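Local coordinates for protein cytosine deaminase (Klebsiella pneumoniae, PDB 4R85) that probably deaminates 5-methylcytosine and cytosine at a single iron(II) site in an amidohydrolase barrel, at residues I146-Q151 / E162-A167; A126-L131 / I168-D173; E152-Y157 / V192-D197; E54-L59 / T238-C243; L198-G203 / R229-G234. All blocks are in the same frame, centred on the assembly; numbering follows the deposited sequence.

Contact 1 (I146-Q151 / E162-A167). With 17E (5-methylcytosine), chain G.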
# COMPACT_ATOMS: atom_id res chain seq x y z
N ILE A 146 -26.47 6.85 -3.63
CA ILE A 146 -26.55 7.04 -2.18
C ILE A 146 -27.21 5.86 -1.47
O ILE A 146 -28.33 5.48 -1.81
CB ILE A 146 -27.32 8.32 -1.84
CG1 ILE A 146 -26.53 9.54 -2.32
CG2 ILE A 146 -27.60 8.39 -0.34
CD1 ILE A 146 -27.38 10.79 -2.47
N VAL A 147 -26.52 5.32 -0.47
CA VAL A 147 -27.02 4.21 0.33
C VAL A 147 -27.55 4.70 1.69
O VAL A 147 -26.82 5.37 2.44
CB VAL A 147 -25.92 3.18 0.62
CG1 VAL A 147 -26.52 1.92 1.26
CG2 VAL A 147 -25.11 2.82 -0.65
N ALA A 148 -28.79 4.35 2.01
CA ALA A 148 -29.32 4.56 3.36
C ALA A 148 -28.71 3.56 4.33
O ALA A 148 -29.15 2.41 4.42
CB ALA A 148 -30.83 4.44 3.37
N PHE A 149 -27.70 4.01 5.07
CA PHE A 149 -26.89 3.15 5.92
C PHE A 149 -27.25 3.41 7.37
O PHE A 149 -27.03 4.52 7.87
CB PHE A 149 -25.40 3.47 5.68
CG PHE A 149 -24.46 2.81 6.66
CD1 PHE A 149 -24.49 1.44 6.87
CD2 PHE A 149 -23.52 3.56 7.35
CE1 PHE A 149 -23.62 0.83 7.76
CE2 PHE A 149 -22.64 2.96 8.23
CZ PHE A 149 -22.69 1.60 8.45
N PRO A 150 -27.84 2.42 8.05
CA PRO A 150 -28.27 2.61 9.44
C PRO A 150 -27.12 2.26 10.39
O PRO A 150 -27.11 1.17 10.96
CB PRO A 150 -29.41 1.60 9.59
CG PRO A 150 -28.99 0.46 8.66
CD PRO A 150 -28.22 1.09 7.51
N GLN A 151 -26.17 3.18 10.55
CA GLN A 151 -24.96 2.93 11.33
C GLN A 151 -25.20 2.30 12.70
O GLN A 151 -24.48 1.40 13.13
CB GLN A 151 -24.18 4.23 11.52
CG GLN A 151 -22.96 4.10 12.42
CD GLN A 151 -21.86 3.30 11.75
OE1 GLN A 151 -21.02 3.85 11.04
NE2 GLN A 151 -21.86 1.99 11.97
N GLU A 162 -38.39 3.42 10.63
CA GLU A 162 -38.95 4.66 10.10
C GLU A 162 -37.90 5.49 9.39
O GLU A 162 -38.17 6.10 8.37
CB GLU A 162 -39.49 5.57 11.23
CG GLU A 162 -40.74 5.09 11.91
CD GLU A 162 -41.33 6.16 12.82
OE1 GLU A 162 -40.65 7.18 13.14
OE2 GLU A 162 -42.50 5.98 13.21
N LEU A 163 -36.71 5.56 9.98
CA LEU A 163 -35.62 6.34 9.41
C LEU A 163 -35.15 5.75 8.08
O LEU A 163 -34.89 6.48 7.13
CB LEU A 163 -34.46 6.44 10.39
CG LEU A 163 -34.78 7.35 11.57
CD1 LEU A 163 -33.76 7.13 12.70
CD2 LEU A 163 -34.77 8.80 11.11
N MET A 164 -35.03 4.43 8.02
CA MET A 164 -34.66 3.75 6.77
C MET A 164 -35.69 4.03 5.69
O MET A 164 -35.34 4.35 4.55
CB MET A 164 -34.54 2.24 6.99
CG MET A 164 -33.28 1.82 7.75
SD MET A 164 -31.80 2.11 6.77
CE MET A 164 -31.96 0.80 5.52
N THR A 165 -36.96 3.93 6.05
CA THR A 165 -38.06 4.14 5.11
C THR A 165 -38.07 5.58 4.64
O THR A 165 -38.20 5.86 3.44
CB THR A 165 -39.41 3.78 5.77
OG1 THR A 165 -39.37 2.41 6.20
CG2 THR A 165 -40.58 3.98 4.80
N ARG A 166 -37.92 6.52 5.57
CA ARG A 166 -37.91 7.94 5.24
C ARG A 166 -36.75 8.26 4.30
O ARG A 166 -36.91 9.00 3.34
CB ARG A 166 -37.83 8.79 6.52
CG ARG A 166 -37.79 10.28 6.27
CD ARG A 166 -39.12 10.79 5.72
NE ARG A 166 -38.96 12.12 5.13
CZ ARG A 166 -39.44 12.46 3.95
NH1 ARG A 166 -40.14 11.59 3.22
NH2 ARG A 166 -39.23 13.69 3.49
N ALA A 167 -35.58 7.69 4.58
CA ALA A 167 -34.40 7.91 3.75
C ALA A 167 -34.62 7.45 2.31
O ALA A 167 -34.21 8.11 1.35
CB ALA A 167 -33.19 7.18 4.34
N1 17E G . -19.08 2.49 9.71
C2 17E G . -18.97 1.16 9.69
O2 17E G . -19.90 0.39 10.35
N3 17E G . -17.98 0.55 9.04
C4 17E G . -17.05 1.27 8.39
N4 17E G . -15.99 0.61 7.70
C5 17E G . -17.13 2.67 8.38
C6 17E G . -18.19 3.26 9.06
CM5 17E G . -16.11 3.48 7.65

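Contact 2 (A126-L131 / I168-D173)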
# COMPACT_ATOMS: atom_id res chain seq x y z
N ALA A 126 -29.68 15.11 8.26
CA ALA A 126 -29.00 16.29 7.71
C ALA A 126 -28.00 15.94 6.61
O ALA A 126 -28.00 16.57 5.55
CB ALA A 126 -28.32 17.07 8.83
N ALA A 127 -27.14 14.95 6.86
CA ALA A 127 -26.15 14.56 5.87
C ALA A 127 -26.82 14.00 4.61
O ALA A 127 -26.35 14.23 3.50
CB ALA A 127 -25.19 13.52 6.44
N LEU A 128 -27.89 13.24 4.80
CA LEU A 128 -28.60 12.67 3.65
C LEU A 128 -29.13 13.80 2.78
O LEU A 128 -28.98 13.78 1.56
CB LEU A 128 -29.74 11.76 4.11
CG LEU A 128 -30.57 11.15 2.98
CD1 LEU A 128 -29.71 10.27 2.08
CD2 LEU A 128 -31.71 10.36 3.58
N GLN A 129 -29.74 14.79 3.41
CA GLN A 129 -30.25 15.96 2.70
C GLN A 129 -29.14 16.62 1.90
O GLN A 129 -29.32 16.94 0.72
CB GLN A 129 -30.86 16.96 3.69
CG GLN A 129 -32.14 16.46 4.34
CD GLN A 129 -32.65 17.38 5.43
OE1 GLN A 129 -32.44 18.60 5.39
NE2 GLN A 129 -33.32 16.80 6.43
N ALA A 130 -28.00 16.82 2.55
CA ALA A 130 -26.88 17.48 1.88
C ALA A 130 -26.38 16.66 0.69
O ALA A 130 -26.11 17.20 -0.38
CB ALA A 130 -25.74 17.75 2.86
N LEU A 131 -26.27 15.35 0.88
CA LEU A 131 -25.71 14.49 -0.17
C LEU A 131 -26.65 14.27 -1.35
O LEU A 131 -26.19 14.11 -2.48
CB LEU A 131 -25.18 13.18 0.42
CG LEU A 131 -23.88 13.44 1.19
CD1 LEU A 131 -23.54 12.31 2.14
CD2 LEU A 131 -22.73 13.67 0.24
N ILE A 168 -35.25 6.29 2.17
CA ILE A 168 -35.59 5.76 0.85
C ILE A 168 -36.61 6.66 0.16
O ILE A 168 -36.46 6.99 -1.02
CB ILE A 168 -36.11 4.31 0.96
CG1 ILE A 168 -34.96 3.38 1.36
CG2 ILE A 168 -36.77 3.86 -0.34
CD1 ILE A 168 -33.74 3.48 0.46
N GLU A 169 -37.63 7.10 0.89
CA GLU A 169 -38.62 7.98 0.27
C GLU A 169 -38.01 9.32 -0.15
O GLU A 169 -38.43 9.91 -1.15
CB GLU A 169 -39.82 8.18 1.19
CG GLU A 169 -40.63 6.92 1.37
CD GLU A 169 -41.83 7.10 2.29
OE1 GLU A 169 -41.85 8.09 3.06
OE2 GLU A 169 -42.74 6.24 2.24
N MET A 170 -37.02 9.78 0.60
CA MET A 170 -36.32 11.02 0.27
C MET A 170 -35.49 10.88 -1.00
O MET A 170 -35.16 11.88 -1.65
CB MET A 170 -35.41 11.45 1.43
CG MET A 170 -36.15 12.13 2.57
SD MET A 170 -35.06 12.31 4.00
CE MET A 170 -33.81 13.42 3.37
N GLY A 171 -35.14 9.65 -1.34
CA GLY A 171 -34.53 9.37 -2.63
C GLY A 171 -33.20 8.63 -2.63
O GLY A 171 -32.55 8.55 -3.67
N ALA A 172 -32.78 8.11 -1.48
CA ALA A 172 -31.62 7.22 -1.48
C ALA A 172 -31.86 6.08 -2.49
O ALA A 172 -32.94 5.49 -2.52
CB ALA A 172 -31.36 6.66 -0.10
N ASP A 173 -30.85 5.80 -3.32
CA ASP A 173 -30.96 4.81 -4.39
C ASP A 173 -30.75 3.39 -3.89
O ASP A 173 -31.19 2.42 -4.53
CB ASP A 173 -29.91 5.06 -5.47
CG ASP A 173 -29.65 6.53 -5.72
OD1 ASP A 173 -30.31 7.11 -6.60
OD2 ASP A 173 -28.77 7.11 -5.03

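Contact 3 (E152-Y157 / V192-D197)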
# COMPACT_ATOMS: atom_id res chain seq x y z
N GLU A 152 -26.20 2.80 13.42
CA GLU A 152 -26.41 2.30 14.77
C GLU A 152 -27.46 1.20 14.86
O GLU A 152 -27.93 0.84 15.94
CB GLU A 152 -26.66 3.46 15.74
CG GLU A 152 -25.43 4.37 15.79
CD GLU A 152 -25.50 5.44 16.85
OE1 GLU A 152 -25.11 6.59 16.54
OE2 GLU A 152 -25.93 5.12 17.98
N GLY A 153 -27.81 0.64 13.70
CA GLY A 153 -28.72 -0.48 13.66
C GLY A 153 -30.13 -0.10 13.26
O GLY A 153 -30.60 1.00 13.55
N ILE A 154 -30.80 -1.02 12.57
CA ILE A 154 -32.20 -0.88 12.24
C ILE A 154 -33.09 -1.22 13.44
O ILE A 154 -34.01 -0.47 13.79
CB ILE A 154 -32.57 -1.80 11.05
CG1 ILE A 154 -31.81 -1.36 9.81
CG2 ILE A 154 -34.08 -1.79 10.80
CD1 ILE A 154 -32.01 -2.26 8.60
N GLU A 155 -32.82 -2.36 14.07
CA GLU A 155 -33.67 -2.86 15.13
C GLU A 155 -33.21 -2.34 16.48
O GLU A 155 -33.93 -2.45 17.47
CB GLU A 155 -33.66 -4.40 15.17
CG GLU A 155 -33.78 -5.09 13.82
CD GLU A 155 -35.20 -5.03 13.24
OE1 GLU A 155 -35.56 -5.95 12.48
OE2 GLU A 155 -35.95 -4.07 13.54
N SER A 156 -32.00 -1.78 16.51
CA SER A 156 -31.32 -1.48 17.77
C SER A 156 -31.24 0.03 18.06
O SER A 156 -30.69 0.44 19.09
CB SER A 156 -29.91 -2.10 17.75
OG SER A 156 -29.94 -3.46 17.29
N TYR A 157 -31.78 0.84 17.16
CA TYR A 157 -31.77 2.30 17.27
C TYR A 157 -33.21 2.78 17.25
O TYR A 157 -34.03 2.22 16.53
CB TYR A 157 -31.01 2.89 16.08
CG TYR A 157 -30.78 4.38 16.16
CD1 TYR A 157 -31.62 5.27 15.50
CD2 TYR A 157 -29.72 4.90 16.90
CE1 TYR A 157 -31.42 6.64 15.58
CE2 TYR A 157 -29.51 6.27 16.99
CZ TYR A 157 -30.36 7.13 16.32
OH TYR A 157 -30.15 8.49 16.39
N VAL A 192 -32.22 -8.01 8.25
CA VAL A 192 -32.02 -8.36 6.84
C VAL A 192 -33.36 -8.58 6.14
O VAL A 192 -33.56 -8.12 5.01
CB VAL A 192 -31.08 -9.57 6.66
CG1 VAL A 192 -31.03 -10.00 5.19
CG2 VAL A 192 -29.67 -9.25 7.19
N MET A 193 -34.29 -9.25 6.82
CA MET A 193 -35.63 -9.45 6.25
C MET A 193 -36.31 -8.11 5.97
O MET A 193 -36.88 -7.91 4.89
CB MET A 193 -36.50 -10.31 7.16
CG MET A 193 -35.91 -11.67 7.48
SD MET A 193 -35.58 -12.65 5.97
CE MET A 193 -34.94 -14.16 6.70
N PHE A 194 -36.23 -7.20 6.94
CA PHE A 194 -36.78 -5.86 6.77
C PHE A 194 -36.18 -5.10 5.59
O PHE A 194 -36.91 -4.52 4.79
CB PHE A 194 -36.62 -5.01 8.05
CG PHE A 194 -36.92 -3.56 7.82
CD1 PHE A 194 -38.24 -3.11 7.78
CD2 PHE A 194 -35.89 -2.65 7.60
CE1 PHE A 194 -38.53 -1.76 7.54
CE2 PHE A 194 -36.18 -1.29 7.37
CZ PHE A 194 -37.50 -0.86 7.34
N LEU A 195 -34.86 -5.07 5.50
CA LEU A 195 -34.21 -4.23 4.51
C LEU A 195 -34.45 -4.78 3.10
O LEU A 195 -34.60 -4.01 2.16
CB LEU A 195 -32.71 -4.05 4.80
CG LEU A 195 -31.68 -5.16 4.55
CD1 LEU A 195 -31.15 -5.18 3.10
CD2 LEU A 195 -30.52 -5.01 5.54
N MET A 196 -34.50 -6.09 2.98
CA MET A 196 -34.83 -6.70 1.69
C MET A 196 -36.28 -6.41 1.28
O MET A 196 -36.55 -6.12 0.12
CB MET A 196 -34.53 -8.21 1.70
CG MET A 196 -33.04 -8.54 1.81
SD MET A 196 -32.03 -7.98 0.41
CE MET A 196 -32.37 -9.28 -0.79
N ASP A 197 -37.20 -6.48 2.24
CA ASP A 197 -38.59 -6.10 1.97
C ASP A 197 -38.68 -4.64 1.53
O ASP A 197 -39.41 -4.31 0.59
CB ASP A 197 -39.47 -6.29 3.22
CG ASP A 197 -39.76 -7.76 3.52
OD1 ASP A 197 -39.54 -8.61 2.63
OD2 ASP A 197 -40.22 -8.05 4.64

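Contact 4 (E54-L59 / T238-C243). With FE2 (Fe (II) ion), chain H; 17E (5-methylcytosine), chain G.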
# COMPACT_ATOMS: atom_id res chain seq x y z
N GLU A 54 -15.51 4.18 -7.40
CA GLU A 54 -15.41 4.07 -5.95
C GLU A 54 -16.75 3.56 -5.46
O GLU A 54 -17.65 4.35 -5.19
CB GLU A 54 -15.11 5.43 -5.32
CG GLU A 54 -15.07 5.38 -3.79
CD GLU A 54 -14.36 4.13 -3.28
OE1 GLU A 54 -13.11 4.13 -3.24
OE2 GLU A 54 -15.05 3.15 -2.92
N PRO A 55 -16.89 2.24 -5.35
CA PRO A 55 -18.20 1.64 -5.09
C PRO A 55 -18.58 1.63 -3.62
O PRO A 55 -19.66 1.14 -3.30
CB PRO A 55 -18.02 0.20 -5.58
CG PRO A 55 -16.57 -0.09 -5.31
CD PRO A 55 -15.84 1.22 -5.55
N HIS A 56 -17.73 2.15 -2.74
CA HIS A 56 -18.02 2.15 -1.32
C HIS A 56 -17.16 3.16 -0.56
O HIS A 56 -15.98 2.92 -0.28
CB HIS A 56 -17.78 0.74 -0.74
CG HIS A 56 -18.28 0.57 0.65
ND1 HIS A 56 -19.14 -0.44 1.02
CD2 HIS A 56 -18.03 1.28 1.78
CE1 HIS A 56 -19.41 -0.35 2.31
NE2 HIS A 56 -18.75 0.69 2.79
N ILE A 57 -17.78 4.28 -0.20
CA ILE A 57 -17.11 5.32 0.58
C ILE A 57 -18.17 5.96 1.48
O ILE A 57 -19.35 5.90 1.16
CB ILE A 57 -16.46 6.36 -0.35
CG1 ILE A 57 -15.62 7.37 0.43
CG2 ILE A 57 -17.51 7.04 -1.25
CD1 ILE A 57 -14.56 8.07 -0.43
N HIS A 58 -17.74 6.54 2.61
CA HIS A 58 -18.66 7.23 3.51
C HIS A 58 -18.43 8.73 3.42
O HIS A 58 -17.67 9.29 4.23
CB HIS A 58 -18.45 6.78 4.95
CG HIS A 58 -18.73 5.33 5.19
ND1 HIS A 58 -19.87 4.89 5.84
CD2 HIS A 58 -18.02 4.22 4.88
CE1 HIS A 58 -19.85 3.58 5.91
NE2 HIS A 58 -18.74 3.15 5.34
N LEU A 59 -19.09 9.37 2.47
CA LEU A 59 -18.91 10.81 2.25
C LEU A 59 -19.47 11.68 3.38
O LEU A 59 -19.04 12.82 3.55
CB LEU A 59 -19.52 11.25 0.92
CG LEU A 59 -18.77 10.75 -0.31
CD1 LEU A 59 -19.43 11.25 -1.58
CD2 LEU A 59 -17.30 11.17 -0.24
N THR A 238 -25.42 -6.17 -3.07
CA THR A 238 -24.00 -6.23 -2.76
C THR A 238 -23.80 -6.48 -1.27
O THR A 238 -24.53 -5.93 -0.44
CB THR A 238 -23.26 -4.94 -3.17
OG1 THR A 238 -23.36 -4.76 -4.59
CG2 THR A 238 -21.78 -5.02 -2.79
N ALA A 239 -22.84 -7.34 -0.94
CA ALA A 239 -22.38 -7.51 0.43
C ALA A 239 -21.03 -6.82 0.58
O ALA A 239 -20.06 -7.19 -0.09
CB ALA A 239 -22.27 -9.00 0.77
N SER A 240 -20.96 -5.82 1.45
CA SER A 240 -19.71 -5.11 1.69
C SER A 240 -19.10 -5.60 3.00
O SER A 240 -19.83 -6.01 3.89
CB SER A 240 -19.96 -3.60 1.77
OG SER A 240 -20.30 -3.05 0.51
N HIS A 241 -17.77 -5.59 3.09
CA HIS A 241 -17.09 -5.89 4.36
C HIS A 241 -17.47 -7.23 4.93
O HIS A 241 -17.90 -7.32 6.09
CB HIS A 241 -17.47 -4.91 5.47
CG HIS A 241 -17.09 -3.49 5.22
ND1 HIS A 241 -15.79 -3.05 5.18
CD2 HIS A 241 -17.86 -2.38 5.07
CE1 HIS A 241 -15.77 -1.74 5.00
NE2 HIS A 241 -17.01 -1.31 4.92
N THR A 242 -17.34 -8.29 4.16
CA THR A 242 -17.59 -9.62 4.68
C THR A 242 -16.34 -10.12 5.38
O THR A 242 -15.87 -11.21 5.10
CB THR A 242 -18.04 -10.57 3.55
OG1 THR A 242 -17.11 -10.50 2.46
CG2 THR A 242 -19.41 -10.13 3.04
N CYS A 243 -15.79 -9.31 6.30
CA CYS A 243 -14.53 -9.62 6.96
C CYS A 243 -14.54 -10.97 7.69
O CYS A 243 -13.54 -11.70 7.70
CB CYS A 243 -14.15 -8.52 7.95
SG CYS A 243 -14.04 -6.89 7.17
FE FE2 H . -18.07 0.96 4.92
N1 17E G . -19.08 2.49 9.71
C2 17E G . -18.97 1.16 9.69
O2 17E G . -19.90 0.39 10.35
N3 17E G . -17.98 0.55 9.04
C4 17E G . -17.05 1.27 8.39
N4 17E G . -15.99 0.61 7.70
C5 17E G . -17.13 2.67 8.38
C6 17E G . -18.19 3.26 9.06
CM5 17E G . -16.11 3.48 7.65

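Contact 5 (L198-G203 / R229-G234)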
# COMPACT_ATOMS: atom_id res chain seq x y z
N LEU A 198 -37.98 -3.77 2.25
CA LEU A 198 -37.90 -2.35 1.91
C LEU A 198 -37.41 -2.14 0.47
O LEU A 198 -38.05 -1.45 -0.32
CB LEU A 198 -36.98 -1.62 2.89
CG LEU A 198 -36.91 -0.09 2.80
CD1 LEU A 198 -38.27 0.55 3.07
CD2 LEU A 198 -35.83 0.45 3.77
N ALA A 199 -36.28 -2.73 0.13
CA ALA A 199 -35.73 -2.61 -1.23
C ALA A 199 -36.70 -3.11 -2.28
O ALA A 199 -36.84 -2.49 -3.34
CB ALA A 199 -34.42 -3.35 -1.34
N GLN A 200 -37.38 -4.22 -2.01
CA GLN A 200 -38.35 -4.75 -2.98
C GLN A 200 -39.57 -3.87 -3.13
O GLN A 200 -40.08 -3.68 -4.23
CB GLN A 200 -38.81 -6.16 -2.61
CG GLN A 200 -37.91 -7.24 -3.12
CD GLN A 200 -38.59 -8.59 -3.18
OE1 GLN A 200 -39.01 -9.14 -2.15
NE2 GLN A 200 -38.71 -9.14 -4.37
N ARG A 201 -40.06 -3.34 -2.01
CA ARG A 201 -41.25 -2.51 -2.05
C ARG A 201 -41.03 -1.20 -2.81
O ARG A 201 -41.93 -0.71 -3.49
CB ARG A 201 -41.77 -2.24 -0.64
CG ARG A 201 -42.96 -1.30 -0.62
CD ARG A 201 -43.99 -1.74 0.39
NE ARG A 201 -45.21 -0.94 0.29
CZ ARG A 201 -46.18 -0.95 1.20
NH1 ARG A 201 -46.06 -1.73 2.27
NH2 ARG A 201 -47.26 -0.20 1.04
N TYR A 202 -39.82 -0.65 -2.73
CA TYR A 202 -39.51 0.62 -3.39
C TYR A 202 -38.63 0.45 -4.64
O TYR A 202 -38.25 1.43 -5.26
CB TYR A 202 -38.83 1.59 -2.42
CG TYR A 202 -39.72 2.13 -1.32
CD1 TYR A 202 -39.89 1.44 -0.12
CD2 TYR A 202 -40.37 3.36 -1.46
CE1 TYR A 202 -40.70 1.94 0.90
CE2 TYR A 202 -41.18 3.87 -0.44
CZ TYR A 202 -41.34 3.15 0.73
OH TYR A 202 -42.14 3.65 1.75
N GLY A 203 -38.32 -0.79 -5.00
CA GLY A 203 -37.52 -1.07 -6.18
C GLY A 203 -36.12 -0.46 -6.16
O GLY A 203 -35.69 0.16 -7.13
N ARG A 229 -31.42 -14.63 -3.42
CA ARG A 229 -31.65 -15.76 -4.34
C ARG A 229 -33.15 -16.03 -4.50
O ARG A 229 -33.66 -16.12 -5.61
CB ARG A 229 -30.94 -17.03 -3.85
CG ARG A 229 -31.03 -18.21 -4.84
CD ARG A 229 -30.68 -19.56 -4.19
NE ARG A 229 -31.66 -19.92 -3.17
CZ ARG A 229 -32.81 -20.55 -3.41
NH1 ARG A 229 -33.12 -20.91 -4.65
NH2 ARG A 229 -33.64 -20.83 -2.42
N VAL A 230 -33.84 -16.14 -3.37
CA VAL A 230 -35.28 -16.42 -3.35
C VAL A 230 -36.09 -15.32 -4.04
O VAL A 230 -37.07 -15.60 -4.74
CB VAL A 230 -35.76 -16.61 -1.89
CG1 VAL A 230 -37.28 -16.47 -1.78
CG2 VAL A 230 -35.31 -17.96 -1.36
N ARG A 231 -35.67 -14.08 -3.86
CA ARG A 231 -36.40 -12.94 -4.39
C ARG A 231 -36.00 -12.64 -5.84
O ARG A 231 -36.62 -11.83 -6.51
CB ARG A 231 -36.19 -11.71 -3.50
CG ARG A 231 -36.83 -11.82 -2.12
CD ARG A 231 -36.19 -10.83 -1.17
NE ARG A 231 -36.50 -11.10 0.24
CZ ARG A 231 -37.36 -10.39 0.98
NH1 ARG A 231 -38.01 -9.36 0.45
NH2 ARG A 231 -37.55 -10.70 2.26
N GLY A 232 -34.95 -13.31 -6.31
CA GLY A 232 -34.47 -13.12 -7.66
C GLY A 232 -33.81 -11.77 -7.88
O GLY A 232 -33.84 -11.22 -8.98
N MET A 233 -33.19 -11.22 -6.84
CA MET A 233 -32.61 -9.89 -6.96
C MET A 233 -31.09 -9.84 -6.79
O MET A 233 -30.53 -8.80 -6.44
CB MET A 233 -33.32 -8.88 -6.03
CG MET A 233 -33.53 -9.35 -4.60
SD MET A 233 -34.70 -8.31 -3.65
CE MET A 233 -33.88 -6.71 -3.71
N GLY A 234 -30.41 -10.96 -7.05
CA GLY A 234 -28.98 -11.03 -6.81
C GLY A 234 -28.13 -9.94 -7.44
O GLY A 234 -27.26 -9.37 -6.78

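Contact 1 (I146-Q151 / E162-A167)
Met164 and Ala167 of helix 160-170 pack on Ala148 of strand 143-149 and on Pro150 just after it. The packing belongs to the beta-alpha-beta unit of strand 143-149, helix 160-170 and strand 174-175. The apolar contacts come first. Ala148 CB and Ala167 CB meet at 3.7 Å, methyl against methyl. Met164 SD lies 3.7 Å from Pro150 CB, and CG and CD of that ring are almost as near. The methionine chain is bent at chi2 (-68°) and again at chi3, which curls its end in toward the strand. Its methyl, CE, then rests 3.4 Å from Ala148 O, a van der Waals contact with a backbone oxygen.

The polar contacts go to the bound 5-methylcytosine. Pro150 centres an inverse gamma turn, and Gln151 follows it. Base N1 donates to Gln151 OE1 at 2.7 Å in a nearly straight bond (172°). Gln151 NE2 donates to base O2 at 3.0 Å. The Phe149 ring meets O2 with its edge, CZ lying 3.6 Å away, while the same ring stacks with His209.

The paired bonds of one carboxamide read a donor and an acceptor of the pyrimidine together, consistent with recognition of the cytosine N1-C2 edge.

Contact 2 (A126-L131 / I168-D173)
Gln129 has a flat amide, but it meets Met170 through its stem: Gln129 CG lies 3.6 Å from Met170 CE. The rest of the contact is aliphatic. Leu128 CD2 lies 3.7 Å from Met170 CE and 3.9 Å from Met170 SD. The methyl end of the methionine therefore lies against two consecutive residues of helix 126-137. Its chain bends at chi3 (65°), which turns CE toward them. The leucine stem swings away from its own nitrogen (chi1 178°), and its CD2 branch reaches across to the sulfur and methyl.

Met170 stands where helix 160-170 ends. Gly171 follows with positive phi and closes the helix in a Schellman motif, after which the chain turns toward strand 174-175.

Leu128 is buried and Gln129 is exposed, so the contact runs from the interior to the surface. On the inner side, Leu128 also packs on Val118 of strand 111-119, on Ile146 of strand 143-149 and on Ala167 of helix 160-170. Helices 126-137 and 160-170 are thus neighbours on the outside of the barrel, over strands 111-119 and 143-149.

Contact 3 (E152-Y157 / V192-D197)
Glu155 OE1, beside the packing of Ile154 on Phe194, is gripped by two groups: Arg161 NH2 of helix 160-170 in a salt bridge and Ser190 OG of helix 185-202 in a hydrogen bond. Glu182 also holds the loop, through its bonds to the backbone nitrogens of Ile154 and Glu155. One carboxylate oxygen of residues 152-157 thus ties the loop to both helices.

The contact itself is apolar. Ile154 CG2 lies 3.8 Å from Phe194 CD2 and 4.1 Å from Phe194 CE2. Its other branch ends in CD1, 4.0 Å from Phe194 CD2 and 4.3 Å from Leu195 CB. Both branches thus touch the helix, one methyl following the ring and the other reaching between ring and leucine. A chi1 of 168° turns the Phe194 ring toward Ile154, and the ring side that meets it is the one carrying CD2 and CE2.

Arg161 and Thr165 of helix 160-170 also pack on the Phe194 ring, while Leu195 reaches Val206 and Val208 of strand 205-209. The loop that follows strand 143-149 is therefore held against helix 185-202, with helix 160-170 beside both, among the outer helices of the (beta/alpha)8 barrel.

Contact 4 (E54-L59 / T238-C243)
Ser240, at the end of strand 237-240, is the first residue of its segment to meet His56. His56 ND1 donates to Ser240 OG at 2.9 Å. The bond is bent (139°), but the oxygen lies close to the ring plane. Asp207 OD2 is the stronger polar partner of this hydroxyl, so Ser240 stands between the imidazole and a carboxylate and helps to set the rotation of the His56 ring. With CG anti to its backbone nitrogen (chi1 -170°), His56 points across the barrel. On the same strand Glu54 OE2 accepts the backbone N-H of His56 at 2.9 Å with its anti lone pair, which helps to fix this metal ligand.

His241 comes next, with positive phi and psi as the strand gives way to a loop. Its NE2 binds the iron(II) ion at 2.5 Å. His56 NE2 and His58 NE2 bind the same ion, each at 2.3 Å, and His209 and Asp308 complete the site. The His56-x-His58 pair from the first barrel strand and the residues that follow, with ligands from the ends of later strands, is characteristic of a mononuclear amidohydrolase centre in a (beta/alpha)8 barrel. The rings of His241 and His56 form an offset edge-to-face pair, the edge of His241 toward the face of His56, with planes at 83°. His241 NE2 also lies 3.5 Å from N4 of 5-methylcytosine, the amino nitrogen lost on deamination. The base methyl CM5 sits over one face of the His58 ring, offset toward its rim and 3.4 Å from CD2.

Thr242 centres an inverse gamma turn, by which the chain leaves His241.

Contact 5 (L198-G203 / R229-G234)
Gln200 OE1 accepts a hydrogen bond from Arg231 NH1 at 2.8 Å. The bond is bent (134°), and the donor stands tilted from the carbonyl plane. Amide and guanidinium are not coplanar but turned 66° against each other. Gln200 OE1 also lies 3.4 Å from Arg231 CD. Gln200 NE2 lies 3.7 Å from Arg231 CB, so the glutamine runs across the stem of the arginine. Nearer the helix backbone, Gln200 CG touches Met233 SD at 3.4 Å. Met233 CE comes to 4.1 Å from Ala199 CB. Met233 has a chi1 of 47°, its CG sitting over its own backbone, which turns the sulfur toward helix 185-202.

Farther out, Asp197 OD1 forms a salt bridge with Arg231 NH1, and Glu227 OE2 forms one with NE. These two carboxylates position the guanidinium that Gln200 meets. Gly232, with positive phi, ends helix 220-231 in a Schellman motif between Arg231 and Met233. The ends of helices 185-202 and 220-231, neighbours on the outside of the barrel, meet here.

The contact is layered: buried Ala199 and Met233 form an apolar floor, and Gln200, exposed, and Arg231, partly so, form the polar outer layer. NH1 is shared by a neutral amide and a carboxylate, and the two acids probably balance the arginine charge.

All five contacts lie in the barrel domain. Contacts 1 and 2 share helix 160-170, with centres about 8 Å apart. Contacts 3 and 5 share helix 185-202, with centres about 15 Å apart. Contact 1 lies about 9 Å from contact 3, centre to centre, and their segments alternate along the chain. Tyr202 of contact 5 bonds to Glu169 of contact 2, linking helix 185-202 to helix 160-170. Contact 4 spans the other four in sequence, and its strands 47-57 and 237-240 belong to the same barrel sheet as strand 143-149. Contacts 1 and 4 both touch 5-methylcytosine. Contacts 2, 3 and 5 pack the outer helices and a loop around this central site.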